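Local coordinates for protein DNA ligase (Archaeoglobus fulgidus, PDB 3GDE) that probably seals nicks in double-stranded DNA during replication, recombination and repair, using ATP and passing through an adenylated-lysine intermediate, at residues V431-E436 with E450-D455; E481-L486 with P499-E504. All coordinates share one frame; numbering follows the deposited sequence.

Interaction 1: V431-E436 with E450-D455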
# COMPACT_ATOMS: atom_id res chain seq x y z
N VAL A 431 -9.31 -6.77 1.18
CA VAL A 431 -10.16 -5.62 0.86
C VAL A 431 -11.62 -5.98 1.11
O VAL A 431 -12.06 -7.07 0.78
CB VAL A 431 -9.97 -5.16 -0.63
CG1 VAL A 431 -10.77 -3.87 -0.91
CG2 VAL A 431 -8.50 -4.94 -0.93
N VAL A 432 -12.36 -5.04 1.70
CA VAL A 432 -13.81 -5.20 1.84
C VAL A 432 -14.50 -4.73 0.56
O VAL A 432 -14.62 -3.53 0.29
CB VAL A 432 -14.35 -4.42 3.04
CG1 VAL A 432 -15.83 -4.79 3.28
CG2 VAL A 432 -13.52 -4.71 4.25
N VAL A 433 -14.94 -5.69 -0.24
CA VAL A 433 -15.55 -5.41 -1.55
C VAL A 433 -17.08 -5.44 -1.52
O VAL A 433 -17.74 -5.00 -2.46
CB VAL A 433 -14.99 -6.34 -2.66
CG1 VAL A 433 -13.50 -6.06 -2.87
CG2 VAL A 433 -15.24 -7.83 -2.34
N GLY A 434 -17.65 -5.96 -0.43
CA GLY A 434 -19.10 -6.08 -0.32
C GLY A 434 -19.59 -6.36 1.09
O GLY A 434 -18.81 -6.40 2.04
N GLY A 435 -20.90 -6.57 1.21
CA GLY A 435 -21.50 -6.76 2.51
C GLY A 435 -22.96 -7.19 2.48
O GLY A 435 -23.55 -7.37 1.42
N GLU A 436 -23.52 -7.37 3.68
CA GLU A 436 -24.92 -7.70 3.85
C GLU A 436 -25.46 -6.91 5.02
O GLU A 436 -24.82 -6.79 6.07
CB GLU A 436 -25.12 -9.20 4.09
CG GLU A 436 -24.90 -10.09 2.86
CD GLU A 436 -25.06 -11.58 3.16
OE1 GLU A 436 -24.50 -12.08 4.17
OE2 GLU A 436 -25.75 -12.27 2.36
N GLU A 450 -17.77 -9.08 2.47
CA GLU A 450 -17.08 -9.84 1.41
C GLU A 450 -15.63 -9.39 1.33
O GLU A 450 -15.35 -8.18 1.37
CB GLU A 450 -17.77 -9.60 0.07
CG GLU A 450 -19.20 -10.07 0.00
CD GLU A 450 -19.31 -11.58 0.16
OE1 GLU A 450 -20.05 -12.04 1.06
OE2 GLU A 450 -18.65 -12.30 -0.61
N LEU A 451 -14.72 -10.35 1.19
CA LEU A 451 -13.28 -10.08 1.31
C LEU A 451 -12.52 -10.51 0.08
O LEU A 451 -12.77 -11.58 -0.48
CB LEU A 451 -12.69 -10.76 2.55
CG LEU A 451 -13.34 -10.54 3.92
CD1 LEU A 451 -12.78 -11.55 4.91
CD2 LEU A 451 -13.17 -9.12 4.43
N ALA A 452 -11.56 -9.68 -0.35
CA ALA A 452 -10.83 -9.96 -1.57
C ALA A 452 -9.34 -9.72 -1.42
O ALA A 452 -8.92 -8.81 -0.71
CB ALA A 452 -11.38 -9.13 -2.74
N CYS A 453 -8.56 -10.57 -2.08
CA CYS A 453 -7.12 -10.38 -2.19
C CYS A 453 -6.81 -9.67 -3.52
O CYS A 453 -7.68 -9.53 -4.37
CB CYS A 453 -6.39 -11.72 -2.07
SG CYS A 453 -6.54 -12.83 -3.47
N LEU A 454 -5.56 -9.24 -3.69
CA LEU A 454 -5.14 -8.46 -4.84
C LEU A 454 -4.35 -9.27 -5.89
O LEU A 454 -3.47 -10.06 -5.55
CB LEU A 454 -4.33 -7.26 -4.37
CG LEU A 454 -3.70 -6.34 -5.43
CD1 LEU A 454 -4.73 -5.36 -6.01
CD2 LEU A 454 -2.48 -5.61 -4.83
N ASP A 455 -4.69 -9.07 -7.16
CA ASP A 455 -3.87 -9.55 -8.26
C ASP A 455 -2.97 -8.38 -8.64
O ASP A 455 -3.44 -7.40 -9.22
CB ASP A 455 -4.75 -9.98 -9.44
CG ASP A 455 -3.95 -10.44 -10.66
OD1 ASP A 455 -2.72 -10.23 -10.73
OD2 ASP A 455 -4.56 -11.02 -11.58
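Val431 pairs with Ala452 and Val432 with Leu451 across two antiparallel strands of a beta hairpin, the axes of the short segments 4.7 Å apart at closest approach and 138° between their directions. The hairpin belongs to the OB-fold domain of the ligase. Reciprocal hydrogen bonds join Val431 and Ala452: Val431 N gives to Ala452 O over 2.8 Å and Ala452 N returns to Val431 O. Beyond Val432 the register slips by one residue in a beta bulge, where Glu450 answers two residues of the other strand: its O accepts from Val433 N and its N donates to Gly434 O, 2.9 Å away. The methylene groups of Glu450 pass over the bare backbone of Gly434, CB lying 3.7 Å from Gly434 N; the bend at chi2 (-64°) turns the chain at CD, and the carboxylate leaves the pair to form a salt bridge with Lys463. On the sheet face opposite Glu450 and Ala452, Val432 CG2 comes to 4.4 Å from Leu451 CD2, and both side chains pack on Phe503. Val433 is turned so that CG2 lies between its own backbone N and carbonyl carbon, 3.9 Å from Glu450 CB, while its CG1 meets Ala452 CB at 3.7 Å.

Interaction 2: E481-L486 with P499-E504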
# COMPACT_ATOMS: atom_id res chain seq x y z
N GLU A 481 -21.09 3.14 9.25
CA GLU A 481 -21.00 4.57 8.96
C GLU A 481 -19.91 4.89 7.94
O GLU A 481 -20.10 5.77 7.10
CB GLU A 481 -20.80 5.40 10.24
CG GLU A 481 -21.98 5.32 11.22
CD GLU A 481 -23.28 5.89 10.65
OE1 GLU A 481 -24.23 5.09 10.39
OE2 GLU A 481 -23.34 7.12 10.44
N MET A 482 -18.80 4.18 7.99
CA MET A 482 -17.73 4.42 7.03
C MET A 482 -17.93 3.75 5.66
O MET A 482 -17.32 4.17 4.68
CB MET A 482 -16.34 4.11 7.62
CG MET A 482 -15.96 2.65 7.72
SD MET A 482 -14.33 2.53 8.50
CE MET A 482 -14.76 2.87 10.21
N PHE A 483 -18.82 2.76 5.60
CA PHE A 483 -19.09 2.03 4.35
C PHE A 483 -20.27 2.54 3.56
O PHE A 483 -20.31 2.41 2.34
CB PHE A 483 -19.40 0.57 4.65
CG PHE A 483 -18.22 -0.30 4.64
CD1 PHE A 483 -17.24 -0.13 3.66
CD2 PHE A 483 -18.09 -1.33 5.57
CE1 PHE A 483 -16.15 -0.95 3.63
CE2 PHE A 483 -17.01 -2.16 5.55
CZ PHE A 483 -16.02 -1.97 4.59
N ARG A 484 -21.26 3.06 4.29
CA ARG A 484 -22.48 3.59 3.70
C ARG A 484 -22.24 4.46 2.44
O ARG A 484 -22.84 4.19 1.40
CB ARG A 484 -23.33 4.32 4.75
CG ARG A 484 -24.71 4.71 4.27
CD ARG A 484 -25.57 5.32 5.38
NE ARG A 484 -26.50 4.34 5.95
CZ ARG A 484 -26.53 3.95 7.22
NH1 ARG A 484 -25.67 4.46 8.11
NH2 ARG A 484 -27.42 3.05 7.60
N PRO A 485 -21.36 5.49 2.53
CA PRO A 485 -21.12 6.37 1.36
C PRO A 485 -20.55 5.64 0.14
O PRO A 485 -20.69 6.11 -0.99
CB PRO A 485 -20.07 7.36 1.87
CG PRO A 485 -20.16 7.30 3.35
CD PRO A 485 -20.55 5.91 3.69
N LEU A 486 -19.93 4.48 0.38
CA LEU A 486 -19.24 3.73 -0.65
C LEU A 486 -20.13 2.70 -1.34
O LEU A 486 -19.65 1.96 -2.20
CB LEU A 486 -18.00 3.04 -0.07
CG LEU A 486 -16.96 3.87 0.71
CD1 LEU A 486 -15.76 3.00 1.02
CD2 LEU A 486 -16.52 5.14 -0.04
N PRO A 499 -13.85 -0.29 -3.51
CA PRO A 499 -12.73 -0.84 -2.74
C PRO A 499 -11.91 0.27 -2.06
O PRO A 499 -11.49 1.21 -2.72
CB PRO A 499 -11.90 -1.60 -3.79
CG PRO A 499 -12.43 -1.16 -5.12
CD PRO A 499 -13.83 -0.72 -4.92
N LYS A 500 -11.72 0.15 -0.75
CA LYS A 500 -11.19 1.25 0.05
C LYS A 500 -10.58 0.72 1.36
O LYS A 500 -9.41 0.94 1.66
CB LYS A 500 -12.32 2.24 0.35
CG LYS A 500 -11.96 3.70 0.28
CD LYS A 500 -11.63 4.28 1.63
CE LYS A 500 -12.13 5.70 1.73
NZ LYS A 500 -11.21 6.54 2.55
N TYR A 501 -11.38 -0.00 2.12
CA TYR A 501 -10.98 -0.41 3.46
C TYR A 501 -10.43 -1.82 3.48
O TYR A 501 -10.86 -2.69 2.72
CB TYR A 501 -12.14 -0.21 4.44
CG TYR A 501 -12.53 1.25 4.59
CD1 TYR A 501 -13.77 1.71 4.14
CD2 TYR A 501 -11.64 2.17 5.15
CE1 TYR A 501 -14.13 3.05 4.26
CE2 TYR A 501 -11.98 3.52 5.27
CZ TYR A 501 -13.23 3.96 4.82
OH TYR A 501 -13.58 5.30 4.95
N VAL A 502 -9.46 -2.04 4.35
CA VAL A 502 -8.80 -3.33 4.49
C VAL A 502 -9.02 -3.86 5.91
O VAL A 502 -8.80 -3.14 6.89
CB VAL A 502 -7.27 -3.21 4.15
CG1 VAL A 502 -6.50 -4.46 4.55
CG2 VAL A 502 -7.08 -2.88 2.66
N PHE A 503 -9.47 -5.11 6.02
CA PHE A 503 -9.62 -5.77 7.33
C PHE A 503 -8.45 -6.72 7.57
O PHE A 503 -8.01 -7.39 6.64
CB PHE A 503 -10.89 -6.63 7.39
CG PHE A 503 -12.18 -5.86 7.50
CD1 PHE A 503 -12.19 -4.48 7.68
CD2 PHE A 503 -13.40 -6.54 7.42
CE1 PHE A 503 -13.39 -3.79 7.78
CE2 PHE A 503 -14.60 -5.86 7.53
CZ PHE A 503 -14.60 -4.48 7.70
N GLU A 504 -7.96 -6.78 8.80
CA GLU A 504 -7.13 -7.92 9.22
C GLU A 504 -8.05 -9.10 9.59
O GLU A 504 -8.94 -8.96 10.44
CB GLU A 504 -6.21 -7.57 10.39
CG GLU A 504 -5.26 -8.72 10.76
CD GLU A 504 -4.30 -8.40 11.89
OE1 GLU A 504 -4.17 -7.21 12.26
OE2 GLU A 504 -3.65 -9.35 12.40
O HOH W 1 -15.98 6.41 4.29
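Met482 lays its sulfur almost squarely over the Tyr501 ring, a Met-aromatic contact with SD 4.1 Å from the ring centroid and 9° off the normal. Met482 CG sits on the same face nearer the rim, above CE1, placed there by a chi1 of 77° that sets it between the backbone N and carbonyl carbon. On the opposite face lies the aliphatic chain of Lys500, the residue before Tyr501 in the chain, its CD offset toward the rim, so the phenol lies between the Met482 and Lys500 side chains. At the hydroxyl end a water in the ring plane bridges the segments: it donates to Met482 O over 2.6 Å and hydrogen-bonds Tyr501 OH at 2.7 Å, tying the phenol to a carbonyl in the last turn of the helix. The contact thereby packs the C-terminal end of helix 473-483 and the following 3-10 turn against the sheet of the OB-fold domain, where strand 502-506 runs. Tyr501 turns its edge toward the face of Phe483 in an offset edge-to-face pair, planes at 75°, with Phe483 CE1 3.6 Å from Tyr501 CD1. At the edge of the Phe483 ring, CE2 meets Phe503 CZ, 4.0 Å away, the two side chains tip to tip, and Phe497 also stacks on Phe483. Leu486, whose chain crosses those of Tyr501 and Lys500 at about a right angle, brings one methyl to both: its CD1 is 3.6 Å from Tyr501 CE1 and the same distance from Lys500 CB.

Both interactions belong to the OB-fold domain. Strand 428-437 pairs with strand 446-454 in interaction 1, and interaction 2 adjoins strand 428-437 through strand 502-506, its neighbour in the sheet. Their centres lie about 10 Å apart. Val432 joins them: its N probably hydrogen-bonds Tyr501 O at 3.0 Å, and its CG1 packs closely on Phe483 CZ. Interaction 1 is largely buried and held by backbone hydrogen bonds within the sheet, with short aliphatic groups and the methylenes of one glutamate filling in beside the backbone. Interaction 2 is partly buried, joins a helix end to the sheet, and has no direct hydrogen bond across it, relying on aromatic, sulfur and methyl packing plus one bridging water.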